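Local coordinates for MutT/NUDIX family protein (Bacillus thuringiensis str. Al Hakam, PDB 3ID9) that probably hydrolyses nucleoside diphosphate-linked substrates with the help of divalent metal ions, as other members of the Nudix (MutT) hydrolase family do, at residues Ile29-Glu34 against Asn143-Gly148; Lys35-Lys40 against Thr73-Lys78; Trp48-Gly53 against Tyr135-Thr140. One frame throughout, in Å; residues are numbered along the deposited sequence.

Interaction 1. Residues Ile29-Glu34 against Asn143-Gly148; sequences ILIEDE and NLISGG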
ATOM      1  N   ILE B  29     -10.252  -0.251  -9.280  1.00 28.02           N
ATOM      2  CA  ILE B  29     -10.859   0.976  -9.742  1.00 28.15           C
ATOM      3  C   ILE B  29     -10.334   1.239 -11.147  1.00 29.85           C
ATOM      4  O   ILE B  29      -9.220   1.743 -11.338  1.00 28.21           O
ATOM      5  CB  ILE B  29     -10.547   2.146  -8.790  1.00 26.94           C
ATOM      6  CG1 ILE B  29     -11.325   1.931  -7.488  1.00 29.08           C
ATOM      7  CG2 ILE B  29     -10.923   3.468  -9.432  1.00 24.59           C
ATOM      8  CD1 ILE B  29     -11.294   3.081  -6.528  1.00 31.27           C
ATOM      9  N   LEU B  30     -11.152   0.851 -12.125  1.00 29.91           N
ATOM     10  CA  LEU B  30     -10.825   0.999 -13.534  1.00 29.92           C
ATOM     11  C   LEU B  30     -11.641   2.161 -14.073  1.00 29.64           C
ATOM     12  O   LEU B  30     -12.860   2.060 -14.242  1.00 31.72           O
ATOM     13  CB  LEU B  30     -11.158  -0.300 -14.278  1.00 31.86           C
ATOM     14  CG  LEU B  30     -10.559  -0.531 -15.673  1.00 34.62           C
ATOM     15  CD1 LEU B  30     -11.006  -1.897 -16.182  1.00 31.82           C
ATOM     16  CD2 LEU B  30     -11.002   0.564 -16.639  1.00 35.07           C
ATOM     17  N   ILE B  31     -10.951   3.263 -14.336  1.00 29.49           N
ATOM     18  CA  ILE B  31     -11.572   4.478 -14.833  1.00 29.92           C
ATOM     19  C   ILE B  31     -11.263   4.705 -16.305  1.00 32.32           C
ATOM     20  O   ILE B  31     -10.120   4.574 -16.742  1.00 31.87           O
ATOM     21  CB  ILE B  31     -11.073   5.704 -14.049  1.00 29.24           C
ATOM     22  CG1 ILE B  31     -11.402   5.536 -12.567  1.00 30.36           C
ATOM     23  CG2 ILE B  31     -11.690   6.972 -14.605  1.00 28.03           C
ATOM     24  CD1 ILE B  31     -10.658   6.514 -11.668  1.00 28.77           C
ATOM     25  N   GLU B  32     -12.302   5.039 -17.062  1.00 32.70           N
ATOM     26  CA  GLU B  32     -12.187   5.329 -18.484  1.00 34.03           C
ATOM     27  C   GLU B  32     -13.250   6.376 -18.792  1.00 35.72           C
ATOM     28  O   GLU B  32     -14.416   6.220 -18.421  1.00 33.47           O
ATOM     29  CB  GLU B  32     -12.403   4.065 -19.328  1.00 34.02           C
ATOM     30  CG  GLU B  32     -11.192   3.135 -19.375  1.00 34.02           C
ATOM     31  CD  GLU B  32     -11.370   1.967 -20.335  1.00 35.83           C
ATOM     32  OE1 GLU B  32     -12.233   2.059 -21.228  1.00 37.88           O
ATOM     33  OE2 GLU B  32     -10.634   0.961 -20.212  1.00 35.90           O
ATOM     34  N   ASP B  33     -12.830   7.456 -19.443  1.00 37.66           N
ATOM     35  CA  ASP B  33     -13.726   8.551 -19.790  1.00 40.20           C
ATOM     36  C   ASP B  33     -14.477   9.054 -18.568  1.00 39.54           C
ATOM     37  O   ASP B  33     -15.690   9.250 -18.612  1.00 38.43           O
ATOM     38  CB  ASP B  33     -14.737   8.121 -20.854  1.00 44.73           C
ATOM     39  CG  ASP B  33     -14.086   7.413 -22.024  1.00 49.96           C
ATOM     40  OD1 ASP B  33     -13.076   7.934 -22.551  1.00 53.01           O
ATOM     41  OD2 ASP B  33     -14.595   6.337 -22.419  1.00 53.47           O
ATOM     42  N   GLU B  34     -13.744   9.256 -17.479  1.00 39.60           N
ATOM     43  CA  GLU B  34     -14.319   9.753 -16.234  1.00 39.20           C
ATOM     44  C   GLU B  34     -15.426   8.874 -15.657  1.00 36.12           C
ATOM     45  O   GLU B  34     -16.277   9.354 -14.908  1.00 35.55           O
ATOM     46  CB  GLU B  34     -14.852  11.171 -16.439  1.00 43.27           C
ATOM     47  CG  GLU B  34     -13.795  12.184 -16.849  1.00 50.38           C
ATOM     48  CD  GLU B  34     -14.405  13.523 -17.249  1.00 56.85           C
ATOM     49  OE1 GLU B  34     -15.170  13.566 -18.246  1.00 59.11           O
ATOM     50  OE2 GLU B  34     -14.125  14.533 -16.566  1.00 59.22           O
ATOM     51  N   ASN B 143     -14.032  11.883  -3.910  1.00 35.16           N
ATOM     52  CA  ASN B 143     -12.906  12.801  -4.059  1.00 36.54           C
ATOM     53  C   ASN B 143     -11.597  12.032  -4.250  1.00 36.15           C
ATOM     54  O   ASN B 143     -10.740  12.433  -5.044  1.00 33.76           O
ATOM     55  CB  ASN B 143     -12.788  13.722  -2.845  1.00 39.46           C
ATOM     56  CG  ASN B 143     -13.936  14.698  -2.749  1.00 44.40           C
ATOM     57  OD1 ASN B 143     -14.527  15.073  -3.763  1.00 47.19           O
ATOM     58  ND2 ASN B 143     -14.252  15.130  -1.532  1.00 46.01           N
ATOM     59  N   LEU B 144     -11.450  10.930  -3.517  1.00 34.50           N
ATOM     60  CA  LEU B 144     -10.255  10.104  -3.611  1.00 35.87           C
ATOM     61  C   LEU B 144     -10.092   9.586  -5.036  1.00 36.98           C
ATOM     62  O   LEU B 144      -9.066   9.800  -5.680  1.00 37.00           O
ATOM     63  CB  LEU B 144     -10.359   8.923  -2.647  1.00 35.96           C
ATOM     64  CG  LEU B 144      -9.170   7.966  -2.636  1.00 36.30           C
ATOM     65  CD1 LEU B 144      -8.004   8.618  -1.911  1.00 36.16           C
ATOM     66  CD2 LEU B 144      -9.562   6.675  -1.948  1.00 37.53           C
ATOM     67  N   ILE B 145     -11.121   8.893  -5.516  1.00 39.04           N
ATOM     68  CA  ILE B 145     -11.139   8.336  -6.863  1.00 38.75           C
ATOM     69  C   ILE B 145     -11.011   9.453  -7.890  1.00 37.42           C
ATOM     70  O   ILE B 145     -10.351   9.307  -8.911  1.00 35.62           O
ATOM     71  CB  ILE B 145     -12.455   7.573  -7.098  1.00 40.93           C
ATOM     72  CG1 ILE B 145     -12.376   6.214  -6.409  1.00 42.72           C
ATOM     73  CG2 ILE B 145     -12.746   7.443  -8.586  1.00 41.92           C
ATOM     74  CD1 ILE B 145     -13.694   5.467  -6.388  1.00 45.68           C
ATOM     75  N   SER B 146     -11.641  10.580  -7.599  1.00 37.64           N
ATOM     76  CA  SER B 146     -11.609  11.713  -8.501  1.00 40.67           C
ATOM     77  C   SER B 146     -10.204  12.286  -8.671  1.00 42.15           C
ATOM     78  O   SER B 146      -9.818  12.677  -9.770  1.00 42.45           O
ATOM     79  CB  SER B 146     -12.563  12.791  -7.995  1.00 40.65           C
ATOM     80  OG  SER B 146     -12.532  13.912  -8.846  1.00 44.70           O
ATOM     81  N   GLY B 147      -9.445  12.337  -7.581  1.00 44.09           N
ATOM     82  CA  GLY B 147      -8.092  12.859  -7.646  1.00 44.26           C
ATOM     83  C   GLY B 147      -7.191  11.925  -8.428  1.00 45.55           C
ATOM     84  O   GLY B 147      -6.170  12.339  -8.978  1.00 46.23           O
ATOM     85  N   GLY B 148      -7.566  10.651  -8.464  1.00 45.35           N
ATOM     86  CA  GLY B 148      -6.794   9.668  -9.202  1.00 45.94           C
ATOM     87  C   GLY B 148      -5.345   9.494  -8.781  1.00 45.79           C
ATOM     88  O   GLY B 148      -5.027   9.464  -7.587  1.00 44.65           O
TER
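Ile29 and Ile31, two residues apart on strand 23-32, turn their side chains toward Ile145 of helix 139-147, and this apolar trio makes the contact; no hydrogen bond crosses it. Ile145 divides its two branches between them. Its CG1 meets Ile29 CD1 at 3.3 Å, with Ile145 CD1 nearly as close to the same methyl, whereas its CG2 takes Ile31 CD1 at 3.8 Å. Both strand isoleucines reach over with the ethyl arm: CG1 lies anti to the carbonyl carbon and CD1 is extended (chi2 -171° at Ile29), which carries the terminal methyl out toward the helix; both side chains cross that of Ile145 at a slant. Val36 and Ile129 also touch Ile31 and Ile145, and Leu83, Thr99 and Leu101 pack on Ile29.

Backbone bonds hold the helix end. Gly147 N bonds to Asn143 O at 2.9 Å, and Gly148 N to Leu144 O at 3.3 Å. Gly148 then leaves the helix with a positive phi of 59°, a conformation that favours glycine. The strand is paired with strand 95-104 through Ile29. The arrangement is the packing of the last helix, 139-147, on one face of the central sheet, as in the alpha-beta-alpha sandwich of Nudix proteins.

Interaction 2. Residues Lys35-Lys40 against Thr73-Lys78; sequences KVLLVK and TGLEVK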
ATOM      1  N   LYS B  35     -15.418   7.593 -16.003  1.00 34.07           N
ATOM      2  CA  LYS B  35     -16.418   6.663 -15.486  1.00 31.89           C
ATOM      3  C   LYS B  35     -15.716   5.528 -14.776  1.00 29.05           C
ATOM      4  O   LYS B  35     -14.613   5.139 -15.157  1.00 29.99           O
ATOM      5  CB  LYS B  35     -17.260   6.076 -16.613  1.00 33.88           C
ATOM      6  CG  LYS B  35     -18.040   7.090 -17.424  1.00 36.88           C
ATOM      7  CD  LYS B  35     -18.713   6.390 -18.587  1.00 39.82           C
ATOM      8  CE  LYS B  35     -19.407   7.365 -19.509  1.00 42.54           C
ATOM      9  NZ  LYS B  35     -20.027   6.648 -20.655  1.00 45.77           N
ATOM     10  N   VAL B  36     -16.360   4.993 -13.748  1.00 26.21           N
ATOM     11  CA  VAL B  36     -15.792   3.891 -12.992  1.00 26.05           C
ATOM     12  C   VAL B  36     -16.533   2.595 -13.274  1.00 24.67           C
ATOM     13  O   VAL B  36     -17.750   2.577 -13.392  1.00 24.45           O
ATOM     14  CB  VAL B  36     -15.852   4.166 -11.469  1.00 26.54           C
ATOM     15  CG1 VAL B  36     -15.120   3.073 -10.714  1.00 27.94           C
ATOM     16  CG2 VAL B  36     -15.216   5.497 -11.163  1.00 30.75           C
ATOM     17  N   LEU B  37     -15.790   1.501 -13.361  1.00 23.73           N
ATOM     18  CA  LEU B  37     -16.376   0.194 -13.611  1.00 23.82           C
ATOM     19  C   LEU B  37     -17.048  -0.367 -12.359  1.00 24.54           C
ATOM     20  O   LEU B  37     -16.387  -0.598 -11.353  1.00 26.03           O
ATOM     21  CB  LEU B  37     -15.274  -0.766 -14.071  1.00 23.70           C
ATOM     22  CG  LEU B  37     -15.436  -2.261 -14.404  1.00 27.52           C
ATOM     23  CD1 LEU B  37     -16.675  -2.860 -13.774  1.00 25.16           C
ATOM     24  CD2 LEU B  37     -15.468  -2.420 -15.906  1.00 26.22           C
ATOM     25  N   LEU B  38     -18.363  -0.573 -12.410  1.00 23.71           N
ATOM     26  CA  LEU B  38     -19.058  -1.179 -11.288  1.00 23.33           C
ATOM     27  C   LEU B  38     -19.537  -2.545 -11.732  1.00 24.62           C
ATOM     28  O   LEU B  38     -19.811  -2.777 -12.901  1.00 24.56           O
ATOM     29  CB  LEU B  38     -20.248  -0.352 -10.804  1.00 23.61           C
ATOM     30  CG  LEU B  38     -19.922   1.033 -10.236  1.00 26.05           C
ATOM     31  CD1 LEU B  38     -21.182   1.608  -9.572  1.00 21.37           C
ATOM     32  CD2 LEU B  38     -18.756   0.933  -9.234  1.00 21.18           C
ATOM     33  N   VAL B  39     -19.621  -3.443 -10.769  1.00 26.55           N
ATOM     34  CA  VAL B  39     -20.023  -4.810 -10.975  1.00 28.85           C
ATOM     35  C   VAL B  39     -21.257  -5.062 -10.117  1.00 32.55           C
ATOM     36  O   VAL B  39     -21.479  -4.374  -9.116  1.00 29.70           O
ATOM     37  CB  VAL B  39     -18.842  -5.736 -10.568  1.00 28.90           C
ATOM     38  CG1 VAL B  39     -19.335  -7.059 -10.050  1.00 31.33           C
ATOM     39  CG2 VAL B  39     -17.934  -5.948 -11.764  1.00 25.32           C
ATOM     40  N   LYS B  40     -22.076  -6.029 -10.509  1.00 37.58           N
ATOM     41  CA  LYS B  40     -23.269  -6.325  -9.731  1.00 45.33           C
ATOM     42  C   LYS B  40     -22.967  -7.525  -8.844  1.00 51.05           C
ATOM     43  O   LYS B  40     -22.510  -8.562  -9.328  1.00 49.55           O
ATOM     44  CB  LYS B  40     -24.445  -6.632 -10.654  1.00 45.75           C
ATOM     45  CG  LYS B  40     -25.785  -6.687  -9.961  1.00 46.35           C
ATOM     46  CD  LYS B  40     -26.383  -5.300  -9.779  1.00 49.00           C
ATOM     47  CE  LYS B  40     -27.668  -5.135 -10.604  1.00 48.61           C
ATOM     48  NZ  LYS B  40     -28.732  -6.120 -10.233  1.00 45.77           N
ATOM     49  N   THR B  73     -15.642  -9.437 -14.421  1.00 34.96           N
ATOM     50  CA  THR B  73     -15.802  -8.576 -15.597  1.00 32.32           C
ATOM     51  C   THR B  73     -15.199  -9.189 -16.865  1.00 32.92           C
ATOM     52  O   THR B  73     -15.350  -8.644 -17.958  1.00 31.09           O
ATOM     53  CB  THR B  73     -15.107  -7.207 -15.410  1.00 33.05           C
ATOM     54  OG1 THR B  73     -13.709  -7.342 -15.713  1.00 33.90           O
ATOM     55  CG2 THR B  73     -15.256  -6.708 -13.979  1.00 29.20           C
ATOM     56  N   GLY B  74     -14.501 -10.309 -16.717  1.00 32.97           N
ATOM     57  CA  GLY B  74     -13.883 -10.939 -17.866  1.00 32.64           C
ATOM     58  C   GLY B  74     -12.813 -10.109 -18.568  1.00 33.47           C
ATOM     59  O   GLY B  74     -12.324 -10.506 -19.624  1.00 33.13           O
ATOM     60  N   LEU B  75     -12.432  -8.970 -17.990  1.00 34.12           N
ATOM     61  CA  LEU B  75     -11.416  -8.098 -18.591  1.00 34.83           C
ATOM     62  C   LEU B  75      -9.988  -8.442 -18.172  1.00 36.21           C
ATOM     63  O   LEU B  75      -9.761  -9.019 -17.112  1.00 36.48           O
ATOM     64  CB  LEU B  75     -11.661  -6.640 -18.199  1.00 34.88           C
ATOM     65  CG  LEU B  75     -12.941  -5.920 -18.605  1.00 35.08           C
ATOM     66  CD1 LEU B  75     -12.903  -4.500 -18.047  1.00 32.75           C
ATOM     67  CD2 LEU B  75     -13.058  -5.896 -20.128  1.00 33.27           C
ATOM     68  N   GLU B  76      -9.027  -8.078 -19.016  1.00 36.65           N
ATOM     69  CA  GLU B  76      -7.616  -8.288 -18.707  1.00 37.67           C
ATOM     70  C   GLU B  76      -7.099  -6.931 -18.247  1.00 36.71           C
ATOM     71  O   GLU B  76      -7.257  -5.928 -18.941  1.00 35.42           O
ATOM     72  CB  GLU B  76      -6.840  -8.752 -19.943  1.00 39.54           C
ATOM     73  CG  GLU B  76      -7.042 -10.219 -20.276  1.00 43.44           C
ATOM     74  CD  GLU B  76      -6.666 -11.130 -19.115  1.00 46.68           C
ATOM     75  OE1 GLU B  76      -5.516 -11.042 -18.628  1.00 48.77           O
ATOM     76  OE2 GLU B  76      -7.520 -11.937 -18.688  1.00 48.04           O
ATOM     77  N   VAL B  77      -6.490  -6.891 -17.071  1.00 37.18           N
ATOM     78  CA  VAL B  77      -5.999  -5.626 -16.549  1.00 36.06           C
ATOM     79  C   VAL B  77      -4.590  -5.684 -15.995  1.00 36.43           C
ATOM     80  O   VAL B  77      -4.023  -6.758 -15.797  1.00 36.90           O
ATOM     81  CB  VAL B  77      -6.914  -5.118 -15.416  1.00 36.35           C
ATOM     82  CG1 VAL B  77      -8.353  -5.020 -15.909  1.00 34.72           C
ATOM     83  CG2 VAL B  77      -6.822  -6.059 -14.213  1.00 32.57           C
ATOM     84  N   LYS B  78      -4.029  -4.507 -15.756  1.00 36.93           N
ATOM     85  CA  LYS B  78      -2.714  -4.401 -15.153  1.00 37.26           C
ATOM     86  C   LYS B  78      -2.809  -3.284 -14.120  1.00 36.89           C
ATOM     87  O   LYS B  78      -3.615  -2.357 -14.257  1.00 36.93           O
ATOM     88  CB  LYS B  78      -1.638  -4.087 -16.195  1.00 37.76           C
ATOM     89  CG  LYS B  78      -1.569  -2.649 -16.645  1.00 41.33           C
ATOM     90  CD  LYS B  78      -0.439  -2.481 -17.661  1.00 45.99           C
ATOM     91  CE  LYS B  78      -0.398  -1.066 -18.232  1.00 48.55           C
ATOM     92  NZ  LYS B  78       0.670  -0.914 -19.262  1.00 50.16           N
TER
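Val39, on strand 35-40, and Thr73, the first residue beyond helix 61-72, bring the two backbones nearest, with CA atoms 7.3 Å apart. The gap is bridged by side chains alone, for no hydrogen bond links the segments. After Thr73 the chain turns through Gly74, whose phi is positive (63°), passes Leu75 in extended form and enters strand 77-88. The turn is fastened by Thr73 itself: its OG1 accepts from Leu75 N at 3.1 Å with an N-H...O angle of 155°, an ST turn, while the same hydroxyl is also hydrogen-bonded to Met69 O in the last turn of the helix.

With OG1 held by those two bonds, between the backbone N and the carbonyl carbon (chi1 82°), the methyl CG2 is turned to the strand. There CG2 meets Val39 CG2 at 3.6 Å, the two side chains crossing at about a right angle, and approaches Leu37 CD1 at 4.1 Å. Leu37 thus forks between two partners. Its other methyl, CD2, comes tip to tip against Leu75 CD1 at 3.9 Å. Leu30 of strand 23-32 touches both leucines, and Val124 and Met126 flank Leu37, so the cluster continues into the sheet. Thr73, Gly74 and Leu75 match the closing residues of the Nudix box in sequence, and the contact seats the exit of the box helix against the central sheet, part of the loop-helix-loop structure characteristic of this family.

Interaction 3. Residues Trp48-Gly53 against Tyr135-Thr140; sequences WSLPGG and YGFSET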
ATOM      1  N   TRP B  48     -24.900  -2.386  -7.366  1.00 45.54           N
ATOM      2  CA  TRP B  48     -23.658  -2.118  -8.066  1.00 38.75           C
ATOM      3  C   TRP B  48     -22.562  -1.671  -7.118  1.00 35.49           C
ATOM      4  O   TRP B  48     -22.747  -0.758  -6.325  1.00 35.95           O
ATOM      5  CB  TRP B  48     -23.893  -1.057  -9.143  1.00 37.16           C
ATOM      6  CG  TRP B  48     -24.847  -1.524 -10.192  1.00 35.68           C
ATOM      7  CD1 TRP B  48     -26.204  -1.351 -10.210  1.00 33.89           C
ATOM      8  CD2 TRP B  48     -24.531  -2.324 -11.340  1.00 34.67           C
ATOM      9  NE1 TRP B  48     -26.749  -1.997 -11.293  1.00 34.48           N
ATOM     10  CE2 TRP B  48     -25.744  -2.602 -12.006  1.00 33.68           C
ATOM     11  CE3 TRP B  48     -23.337  -2.834 -11.870  1.00 31.98           C
ATOM     12  CZ2 TRP B  48     -25.803  -3.367 -13.170  1.00 32.46           C
ATOM     13  CZ3 TRP B  48     -23.394  -3.596 -13.031  1.00 32.59           C
ATOM     14  CH2 TRP B  48     -24.620  -3.854 -13.668  1.00 33.99           C
ATOM     15  N   SER B  49     -21.410  -2.314  -7.214  1.00 31.96           N
ATOM     16  CA  SER B  49     -20.288  -1.989  -6.347  1.00 29.44           C
ATOM     17  C   SER B  49     -18.966  -2.202  -7.070  1.00 27.76           C
ATOM     18  O   SER B  49     -18.937  -2.667  -8.211  1.00 27.10           O
ATOM     19  CB  SER B  49     -20.340  -2.862  -5.097  1.00 27.64           C
ATOM     20  OG  SER B  49     -20.470  -4.224  -5.462  1.00 31.24           O
ATOM     21  N   LEU B  50     -17.868  -1.861  -6.405  1.00 25.11           N
ATOM     22  CA  LEU B  50     -16.556  -2.023  -7.005  1.00 22.99           C
ATOM     23  C   LEU B  50     -16.126  -3.486  -7.051  1.00 22.20           C
ATOM     24  O   LEU B  50     -16.481  -4.285  -6.189  1.00 22.47           O
ATOM     25  CB  LEU B  50     -15.533  -1.203  -6.233  1.00 21.46           C
ATOM     26  CG  LEU B  50     -15.731   0.307  -6.299  1.00 21.96           C
ATOM     27  CD1 LEU B  50     -14.908   0.985  -5.204  1.00 23.28           C
ATOM     28  CD2 LEU B  50     -15.323   0.808  -7.684  1.00 19.46           C
ATOM     29  N   PRO B  51     -15.377  -3.862  -8.087  1.00 22.48           N
ATOM     30  CA  PRO B  51     -14.920  -5.249  -8.195  1.00 24.05           C
ATOM     31  C   PRO B  51     -13.778  -5.491  -7.212  1.00 25.34           C
ATOM     32  O   PRO B  51     -12.946  -4.616  -6.998  1.00 26.48           O
ATOM     33  CB  PRO B  51     -14.472  -5.347  -9.649  1.00 22.25           C
ATOM     34  CG  PRO B  51     -13.962  -3.946  -9.926  1.00 21.20           C
ATOM     35  CD  PRO B  51     -15.030  -3.091  -9.294  1.00 22.88           C
ATOM     36  N   GLY B  52     -13.753  -6.674  -6.611  1.00 27.55           N
ATOM     37  CA  GLY B  52     -12.708  -7.006  -5.665  1.00 28.14           C
ATOM     38  C   GLY B  52     -12.986  -8.322  -4.971  1.00 29.97           C
ATOM     39  O   GLY B  52     -13.944  -9.012  -5.300  1.00 31.49           O
ATOM     40  N   GLY B  53     -12.144  -8.674  -4.009  1.00 30.28           N
ATOM     41  CA  GLY B  53     -12.334  -9.910  -3.286  1.00 30.54           C
ATOM     42  C   GLY B  53     -11.159 -10.274  -2.397  1.00 32.16           C
ATOM     43  O   GLY B  53     -10.175  -9.538  -2.284  1.00 30.39           O
ATOM     44  N   TYR B 135     -24.997   5.606  -6.007  1.00 32.40           N
ATOM     45  CA  TYR B 135     -24.791   4.217  -5.636  1.00 31.77           C
ATOM     46  C   TYR B 135     -24.259   4.016  -4.224  1.00 31.91           C
ATOM     47  O   TYR B 135     -23.774   2.935  -3.892  1.00 31.47           O
ATOM     48  CB  TYR B 135     -23.877   3.528  -6.650  1.00 30.81           C
ATOM     49  CG  TYR B 135     -24.517   3.404  -8.010  1.00 30.57           C
ATOM     50  CD1 TYR B 135     -24.224   4.308  -9.030  1.00 30.27           C
ATOM     51  CD2 TYR B 135     -25.452   2.406  -8.264  1.00 29.33           C
ATOM     52  CE1 TYR B 135     -24.846   4.216 -10.265  1.00 28.83           C
ATOM     53  CE2 TYR B 135     -26.079   2.308  -9.492  1.00 30.09           C
ATOM     54  CZ  TYR B 135     -25.776   3.213 -10.487  1.00 29.76           C
ATOM     55  OH  TYR B 135     -26.425   3.116 -11.695  1.00 30.99           O
ATOM     56  N   GLY B 136     -24.345   5.060  -3.402  1.00 31.99           N
ATOM     57  CA  GLY B 136     -23.918   4.946  -2.018  1.00 31.46           C
ATOM     58  C   GLY B 136     -22.501   5.348  -1.659  1.00 32.43           C
ATOM     59  O   GLY B 136     -22.111   5.262  -0.497  1.00 31.00           O
ATOM     60  N   PHE B 137     -21.717   5.785  -2.633  1.00 31.96           N
ATOM     61  CA  PHE B 137     -20.363   6.183  -2.320  1.00 33.21           C
ATOM     62  C   PHE B 137     -20.367   7.551  -1.654  1.00 34.50           C
ATOM     63  O   PHE B 137     -21.102   8.455  -2.056  1.00 36.27           O
ATOM     64  CB  PHE B 137     -19.509   6.184  -3.587  1.00 33.47           C
ATOM     65  CG  PHE B 137     -19.400   4.832  -4.225  1.00 37.41           C
ATOM     66  CD1 PHE B 137     -20.401   4.366  -5.078  1.00 36.65           C
ATOM     67  CD2 PHE B 137     -18.333   3.990  -3.925  1.00 37.40           C
ATOM     68  CE1 PHE B 137     -20.340   3.088  -5.616  1.00 35.87           C
ATOM     69  CE2 PHE B 137     -18.264   2.702  -4.463  1.00 37.70           C
ATOM     70  CZ  PHE B 137     -19.269   2.253  -5.309  1.00 36.49           C
ATOM     71  N   SER B 138     -19.553   7.690  -0.616  1.00 34.17           N
ATOM     72  CA  SER B 138     -19.462   8.944   0.116  1.00 34.51           C
ATOM     73  C   SER B 138     -18.691   9.977  -0.696  1.00 35.67           C
ATOM     74  O   SER B 138     -17.912   9.623  -1.583  1.00 34.95           O
ATOM     75  CB  SER B 138     -18.749   8.718   1.445  1.00 31.63           C
ATOM     76  OG  SER B 138     -17.401   8.354   1.221  1.00 29.79           O
ATOM     77  N   GLU B 139     -18.910  11.252  -0.390  1.00 38.09           N
ATOM     78  CA  GLU B 139     -18.215  12.321  -1.094  1.00 41.02           C
ATOM     79  C   GLU B 139     -16.714  12.225  -0.864  1.00 40.04           C
ATOM     80  O   GLU B 139     -15.923  12.597  -1.730  1.00 40.57           O
ATOM     81  CB  GLU B 139     -18.728  13.690  -0.644  1.00 44.29           C
ATOM     82  CG  GLU B 139     -20.134  14.002  -1.143  1.00 51.96           C
ATOM     83  CD  GLU B 139     -20.279  13.800  -2.647  1.00 55.31           C
ATOM     84  OE1 GLU B 139     -19.451  14.349  -3.410  1.00 57.77           O
ATOM     85  OE2 GLU B 139     -21.222  13.095  -3.065  1.00 57.72           O
ATOM     86  N   THR B 140     -16.325  11.719   0.302  1.00 38.21           N
ATOM     87  CA  THR B 140     -14.910  11.555   0.620  1.00 38.27           C
ATOM     88  C   THR B 140     -14.262  10.581  -0.356  1.00 35.93           C
ATOM     89  O   THR B 140     -13.179  10.837  -0.882  1.00 34.99           O
ATOM     90  CB  THR B 140     -14.718  11.009   2.060  1.00 39.86           C
ATOM     91  OG1 THR B 140     -14.914  12.071   3.001  1.00 41.13           O
ATOM     92  CG2 THR B 140     -13.326  10.418   2.236  1.00 38.84           C
TER
HETATM   93  O   HOH W   1     -24.719   0.395  -4.940  1.00 41.49           O
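A water bridges the backbone carbonyls of Trp48 and Tyr135, lying 2.7 Å from Trp48 O and 2.9 Å from Tyr135 O. It joins strand 48-54 to the loop that leads into helix 139-147, where no direct hydrogen bond does so.

Beside this bridge the two aromatic side chains run next to each other and point the same way, CG in each lying anti to the carbonyl carbon (chi1 -63° for Trp48, -67° for Tyr135). Tyr135 CE2 lies 3.7 Å from Trp48 CD1, and Tyr135 CD2 comes 3.9 Å from Trp48 CB. The phenol and pyrrole ring planes stand at 76°, an oblique pairing. Gln125 touches both residues.

Further along, Phe137 is the second apolar bridge. Leu50 CD1 reaches its CE2 at 3.8 Å, the end of the leucine coming nearer to the ring than its start. Ser49 CA sits at the ring edge, near its plane. Leu132 and Ile142 also pack on Phe137.

Ser138 is the N-cap of the following helix, its OG bonded to Phe141 N. Strand 48-54 continues into Gly53, which matches the first glycine of the Nudix box; the contact lays the loop before the last helix, 139-147, against the strand leading to that motif.

Overall arrangement
The three contacts lie 12 to 13 Å apart, centre to centre, and share one mixed sheet. Interactions 1 and 2 meet where strands 23-32 and 35-40 pair, with Leu30 O probably bonded to Leu37 N at 3.1 Å; interactions 2 and 3 meet through Val39 N and Ser49 O, 2.8 Å apart. Interaction 1 uses helix 139-147 and interaction 3 the loop leading into it; they touch where Ile29 packs on Leu50. Strand 35-40 packs on both sides: Val36 touches Ile145 of interaction 1, while Leu37 and Val39 meet Thr73. Residues 48-53 and 73-78 contain the two ends of the Nudix box, which in relatives binds the catalytic divalent metal ions, and Gly52 N bonds to Glu72 of its helix.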